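Local atomic coordinates of bottromycin amidohydrolase (Streptomyces purpureus, PDB entry 6I5S), a protein that probably hydrolyses a thiazoline-containing peptide intermediate of bottromycin biosynthesis, acting as the pathway's gatekeeper through an active site with two zinc ions. Residues Trp246-His256 with Arg321-Ile332; Gly105-Ala113 with Ala417-Asp425. One frame throughout, in Å; residues are numbered along the deposited sequence.

Interaction 1: residues Trp246-His256 with Arg321-Ile332; sequences WDALADALRHH and RRGALVDRLGRI
Leu253 and Leu325 each act as a knob in a hole of the opposite helix, and together they form the apolar centre where residues 246-256 pack on residues 321-332. Leu253 enters among Leu325, Arg328, Leu329 and Ile332, its CD2 pressed to 3.5 Å from CD1 of Ile332, tighter than a usual carbon contact. Leu325 in return sits among Trp246, Leu249, Ala250 and Leu253. Its CD2 branch meets CD1 of Leu253 and the backbone of Ala250, while CD1 points at the edge of the Trp246 ring. Leu249 and Leu325 lie alongside each other, pointing opposite ways, with CD2 of Leu249 4.0 Å from CB of Leu325. The axes of the two segments come within 10.6 Å at their closest, with 40° between their directions, and toward the C-terminal end Ile332 CD1 still reaches over one face of the His256 ring.

At the other end Trp246 is roofed by Arg322, whose chain, extended from CG to NE, runs across the long direction of the Trp246 side chain and lies flat over its ring. Its CD stands 3.6 Å from the centroid of the five-membered ring, a CH-pi contact 5° off the normal, and the guanidinium continues over CD1, its plane 17° from that of the ring. Glu318 and the carbonyl of Thr280 hold the polar end of Arg322. Arg321, bent at chi3, turns its NH1 to within 3.0 Å of OD1 of Asp247, a salt bridge whose hydrogen bond is weak and bent. Arg328 lays one guanidinium face over CB of Leu253, and its NH2 gives a weak bond of 3.4 Å to the Leu253 carbonyl. Hydrophobic interlocking therefore probably carries most of this helix pair, with the arginines adding flat faces and methylenes as well as charge.

Interaction 2: residues Gly105-Ala113 with Ala417-Asp425; sequences GLLVHGVTA and ARPDGVLVD
The Leu107 side chain lies across that of Val424 where the end of helix 100-108 meets strand 421-424, with CD2 of Leu107 3.8 Å from CG2 of Val424. The helix closes here in a Schellman motif: Gly110, at positive phi, is the C-prime residue, and Val111 N returns to Leu106 O while Gly110 N bonds Leu107 O. Strand 111-116 starts directly afterwards. Although strand 421-424 runs nearly parallel to its first residues, at 9°, the axes are 8.2 Å apart at their closest and no hydrogen bond links the two segments directly, so side chains fill the interval. Thr112 and Val422 lie side by side but point opposite ways, CG2 of the threonine 3.9 Å from CG1 of the valine. With its CG1 anti to the backbone N (chi1 176°), Val422 has CG2 left to lie against the turn, near CA of Gly110 and the Leu107 carbonyl.

His109 folds back along its own helix. Its ND1 donates to the Gly105 carbonyl over 2.8 Å in a nearly straight bond (169°) lying in the ring plane, which fixes the ring's rotation and brings CD2 beside the oxygen of Ala417. Trp438 meets the same ring edge-to-face. Replacing the imidazole by an alanine's methyl is likely to leave the Gly105 carbonyl without its side-chain donor and to open a gap beside Ala417 and Trp438. Pro419 packs against the helix end, its CD near the Val108 carbonyl, and close by a water bridges the segments, donating to Val108 O at 2.7 Å and to Ala417 O at 3.0 Å.

How the interactions relate
From the N terminus the chain first passes residues 105-113, where helix 100-108 leads into strand 111-116, and residues 417-425 come back to them late in the chain, so interaction 2 closes a loop of 303 residues. Within that loop, helix 245-254 and helix 316-338 pair in interaction 1, closing a smaller loop of 64 residues, half of them helical; the two loops are nested and do not cross. Interaction 2 is buried and ties the early helix-to-strand turn to a late strand of the mixed sheet. Interaction 1 joins two helices on the other side of the chain's centre, with the side chain of Leu329 about 13 Å from a bound zinc ion. The two centres lie 33 Å apart.

Interaction 1: residues Trp246-His256 with Arg321-Ile332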
loop_
_atom_site.group_PDB
_atom_site.type_symbol
_atom_site.label_atom_id
_atom_site.label_comp_id
_atom_site.label_asym_id
_atom_site.label_seq_id
_atom_site.Cartn_x
_atom_site.Cartn_y
_atom_site.Cartn_z
ATOM N N TRP A 246 -18.937 -9.702 -13.610
ATOM C CA TRP A 246 -18.863 -8.375 -14.203
ATOM C C TRP A 246 -20.244 -7.869 -14.602
ATOM O O TRP A 246 -20.495 -6.658 -14.526
ATOM C CB TRP A 246 -17.856 -8.397 -15.374
ATOM C CG TRP A 246 -16.454 -8.861 -14.811
ATOM C CD1 TRP A 246 -15.888 -10.115 -14.916
ATOM C CD2 TRP A 246 -15.534 -8.092 -14.027
ATOM N NE1 TRP A 246 -14.695 -10.152 -14.274
ATOM C CE2 TRP A 246 -14.460 -8.932 -13.701
ATOM C CE3 TRP A 246 -15.521 -6.780 -13.560
ATOM C CZ2 TRP A 246 -13.414 -8.509 -12.944
ATOM C CZ3 TRP A 246 -14.485 -6.360 -12.821
ATOM C CH2 TRP A 246 -13.438 -7.220 -12.497
ATOM N N ASP A 247 -21.154 -8.782 -14.978
ATOM C CA ASP A 247 -22.572 -8.447 -15.082
ATOM C C ASP A 247 -23.111 -7.914 -13.754
ATOM O O ASP A 247 -23.878 -6.950 -13.720
ATOM C CB ASP A 247 -23.376 -9.686 -15.495
ATOM C CG ASP A 247 -23.103 -10.131 -16.918
ATOM O OD1 ASP A 247 -22.459 -9.383 -17.691
ATOM O OD2 ASP A 247 -23.548 -11.242 -17.266
ATOM N N ALA A 248 -22.764 -8.562 -12.647
ATOM C CA ALA A 248 -23.215 -8.100 -11.341
ATOM C C ALA A 248 -22.635 -6.726 -11.015
ATOM O O ALA A 248 -23.313 -5.862 -10.456
ATOM C CB ALA A 248 -22.798 -9.122 -10.265
ATOM N N LEU A 249 -21.385 -6.496 -11.359
ATOM C CA LEU A 249 -20.824 -5.173 -11.117
ATOM C C LEU A 249 -21.510 -4.155 -12.028
ATOM O O LEU A 249 -21.889 -3.071 -11.576
ATOM C CB LEU A 249 -19.305 -5.173 -11.329
ATOM C CG LEU A 249 -18.571 -3.854 -11.176
ATOM C CD1 LEU A 249 -18.705 -3.358 -9.736
ATOM C CD2 LEU A 249 -17.047 -3.936 -11.560
ATOM N N ALA A 250 -21.695 -4.495 -13.316
ATOM C CA ALA A 250 -22.425 -3.603 -14.211
ATOM C C ALA A 250 -23.806 -3.254 -13.661
ATOM O O ALA A 250 -24.222 -2.097 -13.708
ATOM C CB ALA A 250 -22.550 -4.239 -15.589
ATOM N N ASP A 251 -24.529 -4.248 -13.134
ATOM C CA ASP A 251 -25.848 -4.001 -12.565
ATOM C C ASP A 251 -25.763 -3.077 -11.357
ATOM O O ASP A 251 -26.605 -2.181 -11.189
ATOM C CB ASP A 251 -26.479 -5.326 -12.170
ATOM C CG ASP A 251 -26.967 -6.143 -13.373
ATOM O OD1 ASP A 251 -26.940 -5.646 -14.545
ATOM O OD2 ASP A 251 -27.386 -7.302 -13.125
ATOM N N ALA A 252 -24.776 -3.303 -10.485
ATOM C CA ALA A 252 -24.603 -2.451 -9.319
ATOM C C ALA A 252 -24.364 -1.006 -9.734
ATOM O O ALA A 252 -24.939 -0.070 -9.166
ATOM C CB ALA A 252 -23.435 -2.966 -8.479
ATOM N N LEU A 253 -23.507 -0.801 -10.729
ATOM C CA LEU A 253 -23.205 0.558 -11.143
ATOM C C LEU A 253 -24.395 1.180 -11.855
ATOM O O LEU A 253 -24.658 2.373 -11.688
ATOM C CB LEU A 253 -21.964 0.563 -12.029
ATOM C CG LEU A 253 -20.666 0.166 -11.315
ATOM C CD1 LEU A 253 -19.519 -0.074 -12.258
ATOM C CD2 LEU A 253 -20.292 1.243 -10.335
ATOM N N ARG A 254 -25.128 0.379 -12.631
ATOM C CA ARG A 254 -26.368 0.845 -13.241
ATOM C C ARG A 254 -27.272 1.469 -12.188
ATOM O O ARG A 254 -27.874 2.521 -12.423
ATOM C CB ARG A 254 -27.055 -0.328 -13.969
ATOM C CG ARG A 254 -28.555 -0.213 -14.235
ATOM C CD ARG A 254 -28.865 0.830 -15.242
ATOM N NE ARG A 254 -30.263 0.780 -15.664
ATOM C CZ ARG A 254 -31.281 1.248 -14.949
ATOM N NH1 ARG A 254 -31.057 1.797 -13.764
ATOM N NH2 ARG A 254 -32.526 1.168 -15.420
ATOM N N HIS A 255 -27.358 0.854 -10.998
ATOM C CA HIS A 255 -28.214 1.357 -9.927
ATOM C C HIS A 255 -27.475 2.274 -8.960
ATOM O O HIS A 255 -27.839 2.347 -7.784
ATOM C CB HIS A 255 -28.858 0.192 -9.169
ATOM C CG HIS A 255 -29.785 -0.635 -10.011
ATOM N ND1 HIS A 255 -31.005 -0.168 -10.460
ATOM C CD2 HIS A 255 -29.664 -1.896 -10.495
ATOM C CE1 HIS A 255 -31.594 -1.103 -11.189
ATOM N NE2 HIS A 255 -30.803 -2.164 -11.221
ATOM N N HIS A 256 -26.458 2.993 -9.428
ATOM C CA HIS A 256 -25.669 3.858 -8.562
ATOM C C HIS A 256 -25.717 5.296 -9.057
ATOM O O HIS A 256 -25.644 5.547 -10.266
ATOM C CB HIS A 256 -24.212 3.355 -8.491
ATOM C CG HIS A 256 -23.358 4.121 -7.530
ATOM N ND1 HIS A 256 -22.632 5.231 -7.902
ATOM C CD2 HIS A 256 -23.136 3.951 -6.205
ATOM C CE1 HIS A 256 -21.993 5.709 -6.849
ATOM N NE2 HIS A 256 -22.284 4.950 -5.807
ATOM N N ARG A 321 -14.982 -3.939 -22.002
ATOM C CA ARG A 321 -16.158 -3.695 -21.175
ATOM C C ARG A 321 -15.757 -3.653 -19.704
ATOM O O ARG A 321 -16.207 -2.793 -18.947
ATOM C CB ARG A 321 -17.225 -4.774 -21.398
ATOM C CG ARG A 321 -18.484 -4.568 -20.577
ATOM C CD ARG A 321 -19.474 -5.704 -20.794
ATOM N NE ARG A 321 -19.231 -6.845 -19.902
ATOM C CZ ARG A 321 -20.014 -7.211 -18.885
ATOM N NH1 ARG A 321 -19.691 -8.272 -18.166
ATOM N NH2 ARG A 321 -21.126 -6.542 -18.593
ATOM N N ARG A 322 -14.936 -4.608 -19.280
ATOM C CA ARG A 322 -14.518 -4.644 -17.871
ATOM C C ARG A 322 -13.660 -3.441 -17.524
ATOM O O ARG A 322 -13.803 -2.856 -16.440
ATOM C CB ARG A 322 -13.790 -5.942 -17.587
ATOM C CG ARG A 322 -14.687 -7.144 -17.810
ATOM C CD ARG A 322 -13.888 -8.400 -17.532
ATOM N NE ARG A 322 -14.643 -9.609 -17.870
ATOM C CZ ARG A 322 -14.172 -10.843 -17.715
ATOM N NH1 ARG A 322 -12.956 -11.041 -17.219
ATOM N NH2 ARG A 322 -14.918 -11.878 -18.043
ATOM N N GLY A 323 -12.757 -3.041 -18.433
ATOM C CA GLY A 323 -11.958 -1.857 -18.167
ATOM C C GLY A 323 -12.807 -0.617 -17.942
ATOM O O GLY A 323 -12.507 0.199 -17.059
ATOM N N ALA A 324 -13.876 -0.455 -18.748
ATOM C CA ALA A 324 -14.795 0.663 -18.551
ATOM C C ALA A 324 -15.472 0.623 -17.179
ATOM O O ALA A 324 -15.760 1.680 -16.599
ATOM C CB ALA A 324 -15.856 0.674 -19.643
ATOM N N LEU A 325 -15.780 -0.567 -16.669
ATOM C CA LEU A 325 -16.357 -0.635 -15.316
ATOM C C LEU A 325 -15.349 -0.175 -14.257
ATOM O O LEU A 325 -15.697 0.532 -13.307
ATOM C CB LEU A 325 -16.857 -2.059 -15.032
ATOM C CG LEU A 325 -17.948 -2.589 -15.968
ATOM C CD1 LEU A 325 -18.200 -4.052 -15.697
ATOM C CD2 LEU A 325 -19.203 -1.803 -15.824
ATOM N N VAL A 326 -14.082 -0.553 -14.397
ATOM C CA VAL A 326 -13.087 -0.106 -13.426
ATOM C C VAL A 326 -12.852 1.390 -13.565
ATOM O O VAL A 326 -12.635 2.074 -12.553
ATOM C CB VAL A 326 -11.813 -0.926 -13.563
ATOM C CG1 VAL A 326 -10.731 -0.439 -12.627
ATOM C CG2 VAL A 326 -12.120 -2.379 -13.301
ATOM N N ASP A 327 -12.940 1.941 -14.792
ATOM C CA ASP A 327 -12.883 3.387 -14.940
ATOM C C ASP A 327 -13.980 4.059 -14.112
ATOM O O ASP A 327 -13.759 5.102 -13.488
ATOM C CB ASP A 327 -13.028 3.779 -16.410
ATOM C CG ASP A 327 -11.807 3.417 -17.263
ATOM O OD1 ASP A 327 -10.692 3.183 -16.723
ATOM O OD2 ASP A 327 -11.964 3.422 -18.501
ATOM N N ARG A 328 -15.191 3.515 -14.160
ATOM C CA ARG A 328 -16.303 4.052 -13.371
ATOM C C ARG A 328 -16.037 3.956 -11.876
ATOM O O ARG A 328 -16.424 4.849 -11.126
ATOM C CB ARG A 328 -17.610 3.324 -13.715
ATOM C CG ARG A 328 -18.088 3.656 -15.165
ATOM C CD ARG A 328 -19.456 3.115 -15.495
ATOM N NE ARG A 328 -20.456 3.734 -14.648
ATOM C CZ ARG A 328 -21.711 3.331 -14.577
ATOM N NH1 ARG A 328 -22.110 2.305 -15.316
ATOM N NH2 ARG A 328 -22.553 3.950 -13.764
ATOM N N LEU A 329 -15.419 2.863 -11.430
ATOM C CA LEU A 329 -14.980 2.757 -10.023
ATOM C C LEU A 329 -14.035 3.902 -9.658
ATOM O O LEU A 329 -14.143 4.499 -8.567
ATOM C CB LEU A 329 -14.300 1.415 -9.771
ATOM C CG LEU A 329 -15.171 0.147 -9.861
ATOM C CD1 LEU A 329 -14.391 -1.085 -9.471
ATOM C CD2 LEU A 329 -16.372 0.240 -8.958
ATOM N N GLY A 330 -13.135 4.265 -10.576
ATOM C CA GLY A 330 -12.254 5.379 -10.305
ATOM C C GLY A 330 -13.012 6.676 -10.193
ATOM O O GLY A 330 -12.702 7.507 -9.339
ATOM N N ARG A 331 -14.025 6.880 -11.057
ATOM C CA ARG A 331 -14.839 8.089 -10.936
ATOM C C ARG A 331 -15.626 8.107 -9.635
ATOM O O ARG A 331 -15.848 9.179 -9.065
ATOM C CB ARG A 331 -15.747 8.241 -12.167
ATOM C CG ARG A 331 -14.923 8.503 -13.457
ATOM C CD ARG A 331 -15.796 9.098 -14.544
ATOM N NE ARG A 331 -16.683 8.103 -15.144
ATOM C CZ ARG A 331 -16.295 7.220 -16.056
ATOM N NH1 ARG A 331 -15.033 7.195 -16.471
ATOM N NH2 ARG A 331 -17.171 6.363 -16.550
ATOM N N ILE A 332 -16.015 6.941 -9.128
ATOM C CA ILE A 332 -16.679 6.881 -7.817
ATOM C C ILE A 332 -15.717 7.304 -6.711
ATOM O O ILE A 332 -16.086 8.096 -5.823
ATOM C CB ILE A 332 -17.236 5.480 -7.547
ATOM C CG1 ILE A 332 -18.397 5.191 -8.495
ATOM C CG2 ILE A 332 -17.693 5.392 -6.086
ATOM C CD1 ILE A 332 -18.913 3.782 -8.415
#

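Interaction 2: residues Gly105-Ala113 with Ala417-Asp425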
loop_
_atom_site.group_PDB
_atom_site.type_symbol
_atom_site.label_atom_id
_atom_site.label_comp_id
_atom_site.label_asym_id
_atom_site.label_seq_id
_atom_site.Cartn_x
_atom_site.Cartn_y
_atom_site.Cartn_z
ATOM N N GLY A 105 10.999 -4.067 -3.268
ATOM C CA GLY A 105 10.190 -3.375 -4.266
ATOM C C GLY A 105 9.543 -2.121 -3.721
ATOM O O GLY A 105 9.582 -1.059 -4.357
ATOM N N LEU A 106 8.977 -2.204 -2.505
ATOM C CA LEU A 106 8.390 -1.012 -1.909
ATOM C C LEU A 106 9.426 0.091 -1.723
ATOM O O LEU A 106 9.180 1.236 -2.146
ATOM C CB LEU A 106 7.696 -1.355 -0.586
ATOM C CG LEU A 106 6.480 -2.261 -0.717
ATOM C CD1 LEU A 106 6.020 -2.733 0.648
ATOM C CD2 LEU A 106 5.327 -1.590 -1.445
ATOM N N LEU A 107 10.601 -0.235 -1.105
ATOM C CA LEU A 107 11.596 0.786 -0.803
ATOM C C LEU A 107 12.064 1.481 -2.066
ATOM O O LEU A 107 12.229 2.697 -2.101
ATOM C CB LEU A 107 12.811 0.149 -0.132
ATOM C CG LEU A 107 12.587 -0.266 1.317
ATOM C CD1 LEU A 107 13.866 -0.998 1.764
ATOM C CD2 LEU A 107 12.302 0.960 2.160
ATOM N N VAL A 108 12.319 0.700 -3.098
ATOM C CA VAL A 108 12.848 1.249 -4.357
ATOM C C VAL A 108 11.892 2.280 -4.944
ATOM O O VAL A 108 12.312 3.211 -5.644
ATOM C CB VAL A 108 13.096 0.072 -5.334
ATOM C CG1 VAL A 108 13.056 0.524 -6.771
ATOM C CG2 VAL A 108 14.405 -0.608 -4.990
ATOM N N HIS A 109 10.597 2.152 -4.648
ATOM C CA HIS A 109 9.590 3.030 -5.199
ATOM C C HIS A 109 9.134 4.088 -4.214
ATOM O O HIS A 109 8.124 4.761 -4.481
ATOM C CB HIS A 109 8.406 2.212 -5.746
ATOM C CG HIS A 109 8.805 1.435 -6.954
ATOM N ND1 HIS A 109 9.390 0.194 -6.882
ATOM C CD2 HIS A 109 8.760 1.760 -8.276
ATOM C CE1 HIS A 109 9.724 -0.207 -8.101
ATOM N NE2 HIS A 109 9.352 0.723 -8.966
ATOM N N GLY A 110 9.909 4.296 -3.141
ATOM C CA GLY A 110 9.658 5.375 -2.198
ATOM C C GLY A 110 8.668 5.038 -1.108
ATOM O O GLY A 110 8.250 5.926 -0.359
ATOM N N VAL A 111 8.252 3.789 -1.041
ATOM C CA VAL A 111 7.270 3.340 -0.049
ATOM C C VAL A 111 8.036 2.917 1.201
ATOM O O VAL A 111 8.734 1.886 1.209
ATOM C CB VAL A 111 6.424 2.194 -0.581
ATOM C CG1 VAL A 111 5.445 1.745 0.535
ATOM C CG2 VAL A 111 5.630 2.581 -1.813
ATOM N N THR A 112 7.900 3.709 2.254
ATOM C CA THR A 112 8.618 3.510 3.486
ATOM C C THR A 112 7.759 2.952 4.614
ATOM O O THR A 112 8.278 2.768 5.719
ATOM C CB THR A 112 9.275 4.834 3.948
ATOM O OG1 THR A 112 8.305 5.859 4.087
ATOM C CG2 THR A 112 10.321 5.325 2.933
ATOM N N ALA A 113 6.467 2.737 4.367
ATOM C CA ALA A 113 5.561 2.112 5.320
ATOM C C ALA A 113 4.428 1.446 4.524
ATOM O O ALA A 113 4.200 1.747 3.348
ATOM C CB ALA A 113 4.988 3.133 6.299
ATOM N N ALA A 417 7.519 7.963 -9.415
ATOM C CA ALA A 417 7.935 6.565 -9.441
ATOM C C ALA A 417 9.425 6.326 -9.486
ATOM O O ALA A 417 9.844 5.183 -9.257
ATOM C CB ALA A 417 7.305 5.845 -10.631
ATOM N N ARG A 418 10.246 7.323 -9.784
ATOM C CA ARG A 418 11.679 7.115 -9.880
ATOM C C ARG A 418 12.400 8.140 -9.014
ATOM O O ARG A 418 12.944 9.140 -9.511
ATOM C CB ARG A 418 12.145 7.216 -11.344
ATOM C CG ARG A 418 13.501 6.630 -11.544
ATOM C CD ARG A 418 14.041 6.944 -12.929
ATOM N NE ARG A 418 15.217 6.161 -13.141
ATOM C CZ ARG A 418 16.386 6.427 -12.571
ATOM N NH1 ARG A 418 16.506 7.487 -11.762
ATOM N NH2 ARG A 418 17.426 5.630 -12.816
ATOM N N PRO A 419 12.418 7.929 -7.704
ATOM C CA PRO A 419 13.161 8.835 -6.844
ATOM C C PRO A 419 14.627 8.845 -7.227
ATOM O O PRO A 419 15.177 7.867 -7.733
ATOM C CB PRO A 419 12.960 8.246 -5.457
ATOM C CG PRO A 419 11.731 7.384 -5.512
ATOM C CD PRO A 419 11.660 6.922 -6.962
ATOM N N ASP A 420 15.257 9.976 -6.992
ATOM C CA ASP A 420 16.704 10.061 -6.953
ATOM C C ASP A 420 17.296 9.764 -5.577
ATOM O O ASP A 420 18.528 9.760 -5.438
ATOM C CB ASP A 420 17.111 11.449 -7.432
ATOM C CG ASP A 420 16.655 11.703 -8.854
ATOM O OD1 ASP A 420 16.982 10.865 -9.693
ATOM O OD2 ASP A 420 15.921 12.684 -9.103
ATOM N N GLY A 421 16.463 9.579 -4.570
ATOM C CA GLY A 421 16.897 9.119 -3.266
ATOM C C GLY A 421 15.717 8.775 -2.412
ATOM O O GLY A 421 14.632 9.375 -2.547
ATOM N N VAL A 422 15.916 7.834 -1.497
ATOM C CA VAL A 422 14.875 7.498 -0.518
ATOM C C VAL A 422 15.566 7.441 0.836
ATOM O O VAL A 422 16.524 6.690 1.004
ATOM C CB VAL A 422 14.167 6.165 -0.816
ATOM C CG1 VAL A 422 13.156 5.817 0.298
ATOM C CG2 VAL A 422 13.455 6.204 -2.131
ATOM N N LEU A 423 15.113 8.273 1.758
ATOM C CA LEU A 423 15.576 8.267 3.147
ATOM C C LEU A 423 14.651 7.407 3.986
ATOM O O LEU A 423 13.447 7.692 4.073
ATOM C CB LEU A 423 15.575 9.686 3.686
ATOM C CG LEU A 423 16.261 9.986 5.006
ATOM C CD1 LEU A 423 17.753 9.708 4.942
ATOM C CD2 LEU A 423 16.029 11.441 5.327
ATOM N N VAL A 424 15.205 6.371 4.629
ATOM C CA VAL A 424 14.413 5.386 5.356
ATOM C C VAL A 424 14.962 5.347 6.760
ATOM O O VAL A 424 16.073 4.828 6.960
ATOM C CB VAL A 424 14.485 3.985 4.742
ATOM C CG1 VAL A 424 13.508 3.053 5.459
ATOM C CG2 VAL A 424 14.302 3.992 3.289
ATOM N N ASP A 425 14.203 5.869 7.723
ATOM C CA ASP A 425 14.667 5.928 9.138
ATOM C C ASP A 425 16.099 6.461 9.166
ATOM O O ASP A 425 16.966 5.954 9.897
ATOM C CB ASP A 425 14.567 4.549 9.816
ATOM C CG ASP A 425 14.724 4.601 11.320
ATOM O OD1 ASP A 425 14.580 5.694 11.925
ATOM O OD2 ASP A 425 14.977 3.520 11.933
HETATM O O HOH W 1 12.303 3.802 -8.271
#